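Local coordinates for protein xyloglucan-specific endo-beta-1,4-glucanase BoGH9A (Bacteroides ovatus, PDB 6DHT) that hydrolyses internal beta-1,4-glucosidic linkages in the backbone of xyloglucan, releasing xyloglucan oligosaccharides for a gut bacterium, at residues A[116-122]-A[203-207]; A[134-138]-A[167-172]; A[186-190]-A[212-218]; A[111-115]-A[554-558]; A[174-180]-A[221-225]. The contacts are given in a common frame with arbitrary orientation. Where two conformers were deposited one is given. Numbering follows the deposited sequence.

Interaction 1. Residues A[116-122]-A[203-207]. With CA (calcium ion), chain D.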
# COMPACT_ATOMS: atom_id res chain seq x y z
N TYR A 116 12.21 -2.69 3.69
CA TYR A 116 13.53 -3.10 4.15
C TYR A 116 13.62 -3.02 5.68
O TYR A 116 14.08 -3.95 6.33
CB TYR A 116 14.63 -2.28 3.45
CG TYR A 116 15.96 -2.39 4.17
CD1 TYR A 116 16.79 -3.48 3.99
CD2 TYR A 116 16.37 -1.38 5.03
CE1 TYR A 116 18.00 -3.58 4.67
CE2 TYR A 116 17.58 -1.47 5.71
CZ TYR A 116 18.39 -2.57 5.51
OH TYR A 116 19.59 -2.68 6.18
N TYR A 117 13.13 -1.92 6.27
CA TYR A 117 13.15 -1.79 7.71
C TYR A 117 12.28 -2.86 8.40
O TYR A 117 12.55 -3.24 9.55
CB TYR A 117 12.70 -0.39 8.12
CG TYR A 117 13.71 0.68 7.79
CD1 TYR A 117 14.88 0.80 8.54
CD2 TYR A 117 13.48 1.59 6.77
CE1 TYR A 117 15.79 1.80 8.27
CE2 TYR A 117 14.40 2.57 6.49
CZ TYR A 117 15.55 2.67 7.25
OH TYR A 117 16.45 3.68 6.95
N GLN A 118 11.24 -3.35 7.73
CA GLN A 118 10.39 -4.39 8.29
C GLN A 118 10.96 -5.81 8.20
O GLN A 118 10.32 -6.79 8.63
CB GLN A 118 9.02 -4.38 7.61
CG GLN A 118 8.17 -3.13 7.80
CD GLN A 118 7.64 -2.97 9.21
OE1 GLN A 118 8.19 -2.19 10.00
NE2 GLN A 118 6.55 -3.65 9.52
N ARG A 119 12.14 -5.97 7.59
CA ARG A 119 12.65 -7.31 7.34
C ARG A 119 13.04 -8.01 8.62
O ARG A 119 13.65 -7.41 9.50
CB ARG A 119 13.90 -7.26 6.47
CG ARG A 119 13.65 -6.95 5.00
CD ARG A 119 14.92 -7.13 4.22
NE ARG A 119 14.83 -6.60 2.86
CZ ARG A 119 15.83 -6.62 2.00
NH1 ARG A 119 16.98 -7.18 2.36
NH2 ARG A 119 15.69 -6.10 0.78
N THR A 120 12.72 -9.30 8.66
CA THR A 120 13.11 -10.20 9.75
C THR A 120 14.32 -11.03 9.34
O THR A 120 14.67 -11.09 8.16
CB THR A 120 11.98 -11.18 10.08
OG1 THR A 120 11.80 -12.14 9.02
CG2 THR A 120 10.68 -10.42 10.35
N ALA A 121 14.93 -11.68 10.32
CA ALA A 121 15.97 -12.67 10.08
C ALA A 121 17.21 -12.11 9.41
O ALA A 121 17.93 -12.84 8.73
CB ALA A 121 15.43 -13.85 9.26
N MET A 122 17.47 -10.82 9.58
CA MET A 122 18.73 -10.28 9.11
C MET A 122 19.11 -8.98 9.79
O MET A 122 18.25 -8.23 10.25
CB MET A 122 18.72 -10.10 7.60
CG MET A 122 18.00 -8.87 7.11
SD MET A 122 18.19 -8.86 5.33
CE MET A 122 19.63 -7.84 5.12
N ASN A 203 19.17 2.08 -2.03
CA ASN A 203 20.21 1.76 -1.07
C ASN A 203 19.79 0.67 -0.08
O ASN A 203 19.74 0.88 1.13
CB ASN A 203 20.70 3.01 -0.34
CG ASN A 203 21.90 2.73 0.55
OD1 ASN A 203 22.70 1.85 0.27
ND2 ASN A 203 22.00 3.45 1.65
N ILE A 204 19.46 -0.49 -0.65
CA ILE A 204 19.27 -1.72 0.09
C ILE A 204 20.44 -2.65 -0.24
O ILE A 204 21.20 -2.37 -1.17
CB ILE A 204 17.92 -2.40 -0.25
CG1 ILE A 204 17.75 -2.57 -1.77
CG2 ILE A 204 16.77 -1.59 0.33
CD1 ILE A 204 16.56 -3.42 -2.16
N PRO A 205 20.61 -3.74 0.50
CA PRO A 205 21.76 -4.61 0.24
C PRO A 205 21.82 -5.10 -1.21
O PRO A 205 22.91 -5.39 -1.73
CB PRO A 205 21.57 -5.76 1.23
CG PRO A 205 20.83 -5.13 2.36
CD PRO A 205 19.88 -4.17 1.70
N GLU A 206 20.66 -5.15 -1.86
CA GLU A 206 20.55 -5.70 -3.21
C GLU A 206 20.61 -4.61 -4.29
O GLU A 206 20.31 -4.88 -5.46
CB GLU A 206 19.27 -6.54 -3.35
CG GLU A 206 19.12 -7.65 -2.28
CD GLU A 206 18.64 -7.16 -0.90
OE1 GLU A 206 18.25 -5.98 -0.75
OE2 GLU A 206 18.65 -8.00 0.04
N SER A 207 21.00 -3.40 -3.91
CA SER A 207 21.00 -2.29 -4.86
C SER A 207 22.08 -2.39 -5.94
O SER A 207 21.99 -1.69 -6.94
CB SER A 207 21.12 -0.93 -4.16
OG SER A 207 19.91 -0.60 -3.49
CA CA D . 18.76 -4.61 -7.21
O HOH W 1 20.19 -3.32 -8.58
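A two-pronged salt bridge holds this contact together: Arg119 NH1 lies 3.0 Å from Glu206 OE2 and Arg119 NH2 lies 3.0 Å from Glu206 OE1. The N-H...O angles of 150° and 165°, with OE2 at the edge of the guanidinium near its plane, mark an end-on, bidentate pairing. Arg119 NH2 also forms a salt bridge with Glu217, so the arginine joins two carboxylates, and Arg119 NH1 gives a weak 3.6 Å hydrogen bond to Met122 SD. Glu206 is bifunctional as well, because its backbone O coordinates the calcium ion at 2.4 Å. The backbone of 203-207 forms a type I turn from Ile204 to Ser207, closed by Ser207 N to Ile204 O at 2.9 Å; Ile204 N also donates a hydrogen bond to Ser207 OG at 2.9 Å. Around the charges the packing is apolar. Tyr116 CE1 touches Pro205 CD at 3.6 Å, Tyr116 CB meets Ile204 CG2 at 3.8 Å, and Met122 CE reaches Pro205 CG at 4.0 Å. The calcium site is completed by Asn209, Thr211, Asp213, Asp216 and a water. The contact thus ties the end of helix 105-117 and the loop that follows it to the calcium-binding loop leading into helix 213-226, with Tyr128 of helix 126-129 packing on Tyr116 and Pro205.

Interaction 2. Residues A[134-138]-A[167-172]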
# COMPACT_ATOMS: atom_id res chain seq x y z
N ARG A 134 19.78 -1.92 13.35
CA ARG A 134 19.57 -2.87 14.45
C ARG A 134 20.10 -4.24 14.11
O ARG A 134 20.42 -4.55 12.97
CB ARG A 134 18.09 -2.95 14.82
CG ARG A 134 17.19 -3.56 13.77
CD ARG A 134 15.70 -3.51 14.16
NE ARG A 134 14.95 -4.44 13.33
CZ ARG A 134 14.34 -4.14 12.18
NH1 ARG A 134 14.31 -2.90 11.74
NH2 ARG A 134 13.72 -5.10 11.51
N MET A 135 20.19 -5.07 15.14
CA MET A 135 20.64 -6.44 14.99
C MET A 135 19.53 -7.25 14.36
O MET A 135 18.38 -6.82 14.34
CB MET A 135 20.99 -7.03 16.35
CG MET A 135 22.01 -6.21 17.13
SD MET A 135 23.66 -6.29 16.41
CE MET A 135 24.24 -7.80 17.19
N ALA A 136 19.87 -8.44 13.87
CA ALA A 136 18.87 -9.36 13.38
C ALA A 136 17.88 -9.73 14.51
O ALA A 136 18.24 -9.83 15.69
CB ALA A 136 19.53 -10.60 12.83
N GLY A 137 16.62 -9.92 14.13
CA GLY A 137 15.59 -10.37 15.04
C GLY A 137 14.64 -11.35 14.36
O GLY A 137 14.55 -11.39 13.15
N HIS A 138 13.94 -12.15 15.16
CA HIS A 138 13.00 -13.16 14.66
C HIS A 138 13.56 -14.04 13.54
O HIS A 138 13.10 -14.02 12.40
CB HIS A 138 11.68 -12.51 14.24
CG HIS A 138 10.93 -11.90 15.39
ND1 HIS A 138 11.09 -10.59 15.75
CD2 HIS A 138 10.06 -12.44 16.28
CE1 HIS A 138 10.33 -10.33 16.81
NE2 HIS A 138 9.69 -11.43 17.14
N TYR A 167 7.93 -8.17 8.97
CA TYR A 167 6.93 -7.89 9.99
C TYR A 167 5.73 -7.24 9.30
O TYR A 167 5.89 -6.36 8.45
CB TYR A 167 7.47 -6.94 11.03
CG TYR A 167 8.65 -7.42 11.83
CD1 TYR A 167 8.63 -8.64 12.48
CD2 TYR A 167 9.79 -6.63 11.95
CE1 TYR A 167 9.71 -9.06 13.22
CE2 TYR A 167 10.88 -7.05 12.68
CZ TYR A 167 10.82 -8.27 13.31
OH TYR A 167 11.91 -8.71 14.04
N ASP A 168 4.52 -7.63 9.67
CA ASP A 168 3.33 -7.13 9.01
C ASP A 168 3.10 -5.63 9.18
O ASP A 168 2.62 -4.96 8.26
CB ASP A 168 2.10 -7.84 9.54
CG ASP A 168 0.90 -7.70 8.64
OD1 ASP A 168 1.01 -8.00 7.43
OD2 ASP A 168 -0.17 -7.32 9.14
N ALA A 169 3.35 -5.10 10.38
CA ALA A 169 2.76 -3.83 10.72
C ALA A 169 3.37 -3.31 12.01
O ALA A 169 4.59 -3.37 12.18
CB ALA A 169 1.25 -4.02 10.86
N GLY A 170 2.54 -2.79 12.91
CA GLY A 170 3.02 -2.39 14.21
C GLY A 170 3.37 -3.57 15.10
O GLY A 170 3.99 -3.35 16.16
N ASP A 171 2.97 -4.77 14.70
CA ASP A 171 3.29 -6.05 15.37
C ASP A 171 4.36 -6.82 14.59
O ASP A 171 4.76 -6.43 13.47
CB ASP A 171 2.04 -6.92 15.55
CG ASP A 171 1.47 -7.41 14.25
OD1 ASP A 171 1.12 -6.54 13.41
OD2 ASP A 171 1.35 -8.65 14.11
N TYR A 172 4.80 -7.95 15.14
CA TYR A 172 5.96 -8.68 14.64
C TYR A 172 5.61 -10.03 13.99
O TYR A 172 6.49 -10.84 13.74
CB TYR A 172 6.95 -8.91 15.79
CG TYR A 172 7.63 -7.69 16.36
CD1 TYR A 172 8.21 -6.71 15.54
CD2 TYR A 172 7.75 -7.52 17.74
CE1 TYR A 172 8.88 -5.63 16.08
CE2 TYR A 172 8.40 -6.46 18.28
CZ TYR A 172 8.96 -5.48 17.47
OH TYR A 172 9.63 -4.38 17.96
O HOH W 2 14.32 -7.57 13.35
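Hydrogen bonding centres on Tyr167, whose OH lies 2.7 Å from His138 ND1; the angle of 149° supports a hydrogen bond in which either atom could be the donor. A water adds a second route between the segments: it accepts from Arg134 NH2 at 3.1 Å and lies 2.8 Å from Tyr167 OH, a hydrogen bond of undecided direction. Arg134 also reaches outside the pair, its NH1 bonding to the backbone O of Tyr117.

Aromatic packing comes next. His138, Tyr167 and Tyr172 form an aromatic cluster of oblique ring pairs: the His138 and Tyr167 ring centroids are 5.1 Å apart with planes at 85°, and those of His138 and Tyr172 are 5.2 Å apart at 39°. His138 CE1 approaches Tyr172 CG to 3.8 Å. Arg134 NH2 also lies 3.6 Å from Tyr167 CE2, at the ring edge.

Asp171, the predicted nucleophile, stands next to Tyr172 but does not touch 134-138. The cluster thus lies beside the active-site loop: the Tyr167 side chain is about 10 Å from that of Glu548, the predicted proton donor, and that of Tyr172 about 10 Å from that of His497, another predicted active-site residue. Both segments are irregular; Tyr172 packs on helix 499-503 through Arg499, Leu500 and Ser503, and the 167-172 loop runs toward strand 174-175 and helix 176-192.

Interaction 3. Residues A[186-190]-A[212-218]. With CA (calcium ion), chain D.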
# COMPACT_ATOMS: atom_id res chain seq x y z
N MET A 186 1.88 -4.07 -5.42
CA MET A 186 3.09 -3.38 -5.84
C MET A 186 3.56 -3.91 -7.17
O MET A 186 4.01 -3.15 -8.03
CB MET A 186 4.18 -3.43 -4.77
CG MET A 186 3.81 -2.61 -3.54
SD MET A 186 5.06 -2.57 -2.27
CE MET A 186 4.86 -4.17 -1.55
N GLN A 187 3.48 -5.22 -7.36
CA GLN A 187 3.89 -5.84 -8.63
C GLN A 187 2.92 -5.54 -9.76
O GLN A 187 3.30 -5.64 -10.95
CB GLN A 187 4.15 -7.36 -8.43
CG GLN A 187 5.42 -7.58 -7.64
CD GLN A 187 5.94 -9.02 -7.53
OE1 GLN A 187 7.11 -9.19 -7.19
NE2 GLN A 187 5.09 -10.01 -7.73
N SER A 188 1.68 -5.17 -9.47
CA SER A 188 0.77 -4.69 -10.52
C SER A 188 1.32 -3.37 -11.07
O SER A 188 1.41 -3.17 -12.30
CB SER A 188 -0.65 -4.46 -9.97
OG SER A 188 -1.22 -5.67 -9.49
N ILE A 189 1.73 -2.45 -10.20
CA ILE A 189 2.23 -1.16 -10.67
C ILE A 189 3.62 -1.33 -11.32
O ILE A 189 3.94 -0.69 -12.34
CB ILE A 189 2.20 -0.10 -9.51
CG1 ILE A 189 0.79 0.53 -9.38
CG2 ILE A 189 3.19 1.02 -9.71
CD1 ILE A 189 -0.29 -0.38 -9.04
N TYR A 190 4.43 -2.22 -10.76
CA TYR A 190 5.73 -2.54 -11.37
C TYR A 190 5.61 -2.87 -12.87
O TYR A 190 6.39 -2.37 -13.69
CB TYR A 190 6.36 -3.73 -10.62
CG TYR A 190 7.60 -4.22 -11.31
CD1 TYR A 190 8.83 -3.59 -11.10
CD2 TYR A 190 7.55 -5.31 -12.18
CE1 TYR A 190 9.97 -4.00 -11.79
CE2 TYR A 190 8.65 -5.72 -12.84
CZ TYR A 190 9.86 -5.09 -12.63
OH TYR A 190 10.96 -5.55 -13.35
N PRO A 212 15.85 -5.25 -10.55
CA PRO A 212 15.20 -4.05 -9.98
C PRO A 212 14.94 -4.20 -8.48
O PRO A 212 14.48 -5.24 -8.00
CB PRO A 212 13.87 -3.97 -10.75
CG PRO A 212 14.20 -4.62 -12.10
CD PRO A 212 15.09 -5.78 -11.70
N ASP A 213 15.29 -3.15 -7.77
CA ASP A 213 15.25 -3.14 -6.31
C ASP A 213 13.85 -3.45 -5.76
O ASP A 213 13.76 -4.11 -4.73
CB ASP A 213 15.77 -1.83 -5.73
CG ASP A 213 17.28 -1.70 -5.76
OD1 ASP A 213 17.96 -2.60 -6.28
OD2 ASP A 213 17.78 -0.67 -5.27
N LEU A 214 12.79 -2.98 -6.41
CA LEU A 214 11.44 -3.36 -5.98
C LEU A 214 11.29 -4.87 -5.96
O LEU A 214 10.74 -5.42 -5.00
CB LEU A 214 10.35 -2.72 -6.83
CG LEU A 214 8.91 -3.05 -6.41
CD1 LEU A 214 8.03 -1.84 -6.74
CD2 LEU A 214 8.37 -4.28 -7.05
N LEU A 215 11.79 -5.56 -7.00
CA LEU A 215 11.68 -7.01 -7.04
C LEU A 215 12.58 -7.67 -6.00
O LEU A 215 12.17 -8.66 -5.41
CB LEU A 215 12.03 -7.54 -8.42
CG LEU A 215 11.06 -7.18 -9.54
CD1 LEU A 215 11.47 -7.89 -10.85
CD2 LEU A 215 9.60 -7.48 -9.19
N ASP A 216 13.77 -7.13 -5.76
CA ASP A 216 14.58 -7.65 -4.65
C ASP A 216 13.81 -7.64 -3.34
O ASP A 216 13.81 -8.60 -2.56
CB ASP A 216 15.87 -6.88 -4.44
CG ASP A 216 16.85 -7.02 -5.60
OD1 ASP A 216 17.16 -8.16 -6.02
OD2 ASP A 216 17.31 -5.96 -6.05
N GLU A 217 13.15 -6.52 -3.09
CA GLU A 217 12.41 -6.39 -1.85
C GLU A 217 11.26 -7.39 -1.77
O GLU A 217 11.09 -8.08 -0.76
CB GLU A 217 11.90 -4.96 -1.63
CG GLU A 217 11.38 -4.73 -0.20
CD GLU A 217 12.47 -4.94 0.84
OE1 GLU A 217 13.55 -4.31 0.70
OE2 GLU A 217 12.28 -5.77 1.77
N MET A 218 10.49 -7.50 -2.85
CA MET A 218 9.41 -8.46 -2.87
C MET A 218 9.95 -9.84 -2.60
O MET A 218 9.33 -10.60 -1.87
CB MET A 218 8.64 -8.45 -4.19
CG MET A 218 8.09 -7.09 -4.66
SD MET A 218 6.96 -6.27 -3.53
CE MET A 218 8.06 -5.13 -2.72
CA CA D . 18.76 -4.61 -7.21
O HOH W 1 20.19 -3.32 -8.58
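A buried amide oxygen without a polar partner stands out here: Gln187 OE1 packs against carbon, 3.4 Å from Met218 CG and 3.6 Å from Leu215 CD2. The amide NE2 is satisfied by Gln277 of helix 265-281. The setting is an antiparallel helix pair in the (alpha/alpha)6 barrel of family 9 glycoside hydrolases; the short axes of 186-190 and 213-218 cross at -158°, and their closest approach of 11.0 Å leaves room for long side chains between them. Tyr190 buries the most surface, 91 Å². Leu215 CD2 sits 4.1 Å from its ring centroid and only 6° off the normal, a clear CH-pi contact, while Leu214 CD2 comes to 4.1 Å from Tyr190 CD1 and Pro212 CB to 4.0 Å from Tyr190 CE1. Pro212 occupies the N-cap position of helix 213-226. Asp213 and Asp216 point out of reach of 186-190 and bind the calcium ion through Asp213 OD1 at 2.4 Å and Asp216 OD2 at 2.3 Å, so one helix end serves both the metal site and the core. At the other end of the contact, Met186 and Met218 meet methyl to methyl, CE to CE, at 3.5 Å.

Interaction 4. Residues A[111-115]-A[554-558]. With EDO (1,2-ethanediol), chain G.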
# COMPACT_ATOMS: atom_id res chain seq x y z
N ALA A 111 8.79 5.01 0.72
CA ALA A 111 7.69 4.07 0.88
C ALA A 111 8.14 2.64 0.60
O ALA A 111 7.75 1.70 1.30
CB ALA A 111 6.54 4.47 0.01
N LEU A 112 8.95 2.45 -0.45
CA LEU A 112 9.49 1.14 -0.74
C LEU A 112 10.54 0.72 0.27
O LEU A 112 10.56 -0.46 0.69
CB LEU A 112 10.06 1.16 -2.16
CG LEU A 112 10.64 -0.17 -2.65
CD1 LEU A 112 9.64 -1.31 -2.59
CD2 LEU A 112 11.14 0.01 -4.07
N LYS A 113 11.38 1.64 0.69
CA LYS A 113 12.45 1.35 1.63
C LYS A 113 11.88 0.96 3.01
O LYS A 113 12.57 0.29 3.79
CB LYS A 113 13.38 2.55 1.72
CG LYS A 113 14.63 2.41 2.55
CD LYS A 113 15.54 1.28 2.11
CE LYS A 113 16.87 1.35 2.88
NZ LYS A 113 17.72 2.51 2.53
N SER A 114 10.65 1.37 3.31
CA SER A 114 10.03 0.98 4.57
C SER A 114 9.99 -0.53 4.73
O SER A 114 10.12 -1.05 5.86
CB SER A 114 8.60 1.54 4.66
OG SER A 114 7.69 0.83 3.83
N PHE A 115 9.82 -1.26 3.63
CA PHE A 115 9.77 -2.71 3.66
C PHE A 115 11.10 -3.31 4.12
O PHE A 115 11.13 -4.30 4.86
CB PHE A 115 9.37 -3.26 2.29
CG PHE A 115 7.94 -2.99 1.94
CD1 PHE A 115 7.55 -1.79 1.36
CD2 PHE A 115 6.96 -3.95 2.22
CE1 PHE A 115 6.20 -1.55 1.09
CE2 PHE A 115 5.63 -3.70 1.94
CZ PHE A 115 5.25 -2.49 1.39
N ASN A 554 1.46 0.66 3.25
CA ASN A 554 2.60 1.12 2.49
C ASN A 554 2.61 0.61 1.05
O ASN A 554 3.16 1.28 0.16
CB ASN A 554 3.91 0.84 3.19
CG ASN A 554 4.45 2.07 3.83
OD1 ASN A 554 3.79 2.65 4.70
ND2 ASN A 554 5.60 2.53 3.38
N ALA A 555 1.98 -0.55 0.79
CA ALA A 555 1.90 -1.05 -0.58
C ALA A 555 1.09 -0.07 -1.41
O ALA A 555 1.44 0.22 -2.55
CB ALA A 555 1.27 -2.42 -0.61
N ALA A 556 0.01 0.44 -0.82
CA ALA A 556 -0.82 1.45 -1.49
C ALA A 556 -0.03 2.71 -1.77
O ALA A 556 -0.12 3.31 -2.84
CB ALA A 556 -2.05 1.76 -0.66
N LEU A 557 0.73 3.16 -0.78
CA LEU A 557 1.57 4.34 -0.97
C LEU A 557 2.62 4.13 -2.04
O LEU A 557 2.82 5.00 -2.88
CB LEU A 557 2.24 4.69 0.36
CG LEU A 557 3.17 5.90 0.36
CD1 LEU A 557 2.40 7.18 -0.02
CD2 LEU A 557 3.86 6.05 1.70
N VAL A 558 3.31 3.00 -2.04
CA VAL A 558 4.27 2.71 -3.11
C VAL A 558 3.57 2.72 -4.47
O VAL A 558 4.07 3.30 -5.44
CB VAL A 558 4.90 1.32 -2.90
CG1 VAL A 558 5.62 0.83 -4.17
CG2 VAL A 558 5.88 1.31 -1.74
C1 EDO G . 16.77 5.77 0.55
O1 EDO G . 17.06 5.46 1.93
C2 EDO G . 15.29 5.52 0.28
O2 EDO G . 14.46 6.40 1.07
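Ala111, Val558 and Asn554 carry most of this interface, burying 59, 57 and 51 Å². Ala111 is what permits a close approach: its CA and that of Val558 form the nearest pair, 5.4 Å apart, and the axes of 111-115 and 554-558 come within 9.0 Å. Its CB touches Leu557 CD2 at 3.5 Å and Val558 CG2 at 3.7 Å. Val558 CG2 wedges against the backbone of the first helix, 3.5 Å from both Ala111 C and Leu112 N, and also reaches Phe115 CE1 at 4.0 Å.

Asn554 supplies the polar component. Its ND2 donates to Ala111 O over 3.1 Å at 154°, and the same carbonyl accepts from Ser114 OG at 2.7 Å, so one helix oxygen gathers two side-chain donors. Ser114 OG and Asn554 ND2 are 2.7 Å apart, but the angle is too poor for a hydrogen bond; both residues were modelled in two conformers. Asn554 further bonds to Gly512 and Leu514, linking the pair to a nearby loop, and its CB packs 3.9 Å from Phe115 CE1.

The N-to-C directions differ by 143°, giving an inclined, broadly antiparallel pair of buried helices. Helices 105-117 and 551-567 are the first and last of the chain, so their packing across 439 residues fits the closure of the (alpha/alpha)6 barrel characteristic of glycoside hydrolase family 9.

Interaction 5. Residues A[174-180]-A[221-225]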
# COMPACT_ATOMS: atom_id res chain seq x y z
N LYS A 174 3.79 -12.49 10.83
CA LYS A 174 3.93 -12.52 9.36
C LYS A 174 2.72 -13.23 8.81
O LYS A 174 2.44 -14.37 9.21
CB LYS A 174 5.21 -13.24 8.96
CG LYS A 174 6.44 -12.67 9.66
CD LYS A 174 7.75 -13.23 9.17
CE LYS A 174 7.81 -14.74 9.31
NZ LYS A 174 9.18 -15.25 9.15
N TYR A 175 1.99 -12.61 7.90
CA TYR A 175 0.69 -13.10 7.46
C TYR A 175 0.66 -13.28 5.95
O TYR A 175 0.99 -12.35 5.20
CB TYR A 175 -0.39 -12.09 7.82
CG TYR A 175 -0.44 -11.65 9.29
CD1 TYR A 175 0.47 -10.73 9.79
CD2 TYR A 175 -1.43 -12.12 10.17
CE1 TYR A 175 0.42 -10.28 11.11
CE2 TYR A 175 -1.48 -11.68 11.49
CZ TYR A 175 -0.56 -10.76 11.96
OH TYR A 175 -0.62 -10.31 13.28
N ILE A 176 0.24 -14.45 5.47
CA ILE A 176 0.26 -14.75 4.05
C ILE A 176 -0.76 -13.91 3.25
O ILE A 176 -0.46 -13.41 2.16
CB ILE A 176 0.01 -16.26 3.81
CG1 ILE A 176 1.24 -17.10 4.20
CG2 ILE A 176 -0.31 -16.52 2.34
CD1 ILE A 176 2.47 -16.89 3.34
N VAL A 177 -1.96 -13.74 3.78
CA VAL A 177 -2.97 -12.97 3.07
C VAL A 177 -2.48 -11.56 2.84
O VAL A 177 -2.46 -11.04 1.69
CB VAL A 177 -4.31 -13.00 3.80
CG1 VAL A 177 -5.27 -11.93 3.30
CG2 VAL A 177 -4.94 -14.39 3.65
N ASN A 178 -2.05 -10.90 3.91
CA ASN A 178 -1.72 -9.50 3.79
C ASN A 178 -0.44 -9.29 2.99
O ASN A 178 -0.36 -8.37 2.17
CB ASN A 178 -1.59 -8.87 5.16
CG ASN A 178 -1.74 -7.38 5.11
OD1 ASN A 178 -2.64 -6.87 4.44
ND2 ASN A 178 -0.84 -6.67 5.77
N SER A 179 0.56 -10.14 3.17
CA SER A 179 1.80 -9.90 2.45
C SER A 179 1.69 -10.31 0.98
O SER A 179 2.28 -9.65 0.13
CB SER A 179 3.01 -10.53 3.16
OG SER A 179 2.97 -11.93 3.13
N GLY A 180 0.91 -11.34 0.68
CA GLY A 180 0.63 -11.75 -0.67
C GLY A 180 -0.10 -10.67 -1.43
O GLY A 180 0.25 -10.34 -2.56
N ASN A 221 10.27 -11.31 0.89
CA ASN A 221 9.07 -11.88 1.46
C ASN A 221 8.59 -13.12 0.67
O ASN A 221 8.13 -14.06 1.27
CB ASN A 221 7.95 -10.85 1.59
CG ASN A 221 6.85 -11.31 2.53
OD1 ASN A 221 7.00 -11.22 3.74
ND2 ASN A 221 5.75 -11.84 1.99
N LEU A 222 8.65 -13.10 -0.67
CA LEU A 222 8.29 -14.28 -1.45
C LEU A 222 9.05 -15.53 -1.01
O LEU A 222 8.48 -16.63 -0.95
CB LEU A 222 8.54 -14.05 -2.94
CG LEU A 222 7.59 -13.02 -3.59
CD1 LEU A 222 8.14 -12.49 -4.94
CD2 LEU A 222 6.16 -13.57 -3.72
N ASP A 223 10.33 -15.36 -0.70
CA ASP A 223 11.15 -16.50 -0.28
C ASP A 223 10.60 -17.08 1.01
O ASP A 223 10.51 -18.31 1.17
CB ASP A 223 12.60 -16.06 -0.11
CG ASP A 223 13.57 -17.21 -0.14
OD1 ASP A 223 13.25 -18.24 -0.78
OD2 ASP A 223 14.65 -17.07 0.46
N TRP A 224 10.23 -16.22 1.95
CA TRP A 224 9.55 -16.70 3.15
C TRP A 224 8.22 -17.40 2.81
O TRP A 224 7.92 -18.47 3.35
CB TRP A 224 9.30 -15.57 4.16
CG TRP A 224 8.31 -16.00 5.17
CD1 TRP A 224 8.48 -17.00 6.08
CD2 TRP A 224 6.96 -15.55 5.32
NE1 TRP A 224 7.34 -17.16 6.81
CE2 TRP A 224 6.38 -16.30 6.36
CE3 TRP A 224 6.19 -14.56 4.70
CZ2 TRP A 224 5.08 -16.09 6.77
CZ3 TRP A 224 4.90 -14.37 5.13
CH2 TRP A 224 4.35 -15.12 6.14
N MET A 225 7.42 -16.80 1.93
CA MET A 225 6.11 -17.36 1.61
C MET A 225 6.21 -18.81 1.13
O MET A 225 5.37 -19.63 1.50
CB MET A 225 5.40 -16.50 0.54
CG MET A 225 5.00 -15.15 1.03
SD MET A 225 4.10 -14.20 -0.22
CE MET A 225 2.46 -14.89 -0.06
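This is a buried helix-helix contact with a cation-pi interaction at one end, formed where strand 174-175 turns into helix 176-192 and meets helix 213-226 in the (alpha/alpha)6 barrel of this family 9 enzyme. The short axes of 176-180 and 221-225 run roughly antiparallel, 147° apart, with a closest approach of 11.0 Å. Trp224 dominates, with 103 Å² covered. Lys174 lies across one face of its indole: NZ stands 3.8 Å from the centroid of the five-membered ring, 25° off the normal, and CE gives a CH-pi contact at the same distance and 23°. The ammonium is also paired with Asp140 in a salt bridge. Ile176 CD1 bridges two partners, 3.8 Å from Trp224 CH2 and 3.8 Å from Met225 CG. Deeper along the helices, Ser179 OG donates to Tyr175 O at 2.9 Å and accepts a weak hydrogen bond from Asn221 ND2 at 3.0 Å; the other end of that amide, Asn221 OD1, accepts from Trp166 N. Gly180 presents no side chain, letting Met225 CE approach its CA to 3.7 Å. Tyr175, at the N-cap position, directs its CB away from 221-225, and its OH bonds to Asp171, a predicted catalytic residue. Strand 239-241 pairs antiparallel with 174-175, Leu240 touching both Lys174 and Trp224, and helix 265-281 packs through Met275 on Leu222 and Met225.

In the fold
Following the chain, interaction 4 opens first, at 111-115, and closes last, at 554-558, so its long loop contains all the others and joins the first helix to the last. Interaction 1 opens on the same first helix; the loop it closes at 203-207 encloses interaction 2, which pairs two irregular segments and closes before interactions 5 and 3 open. Interaction 5 opens on strand 174-175 and the start of helix 176-192, interaction 3 further along that helix; both end on helix 213-226 after interaction 1 has closed, and so cross it. Interaction 3 lies within the span of interaction 5. The calcium ion connects 1 and 3, Asp168-Asn178 connects 2 and 5, and Met186 against Phe115 connects 3 and 4.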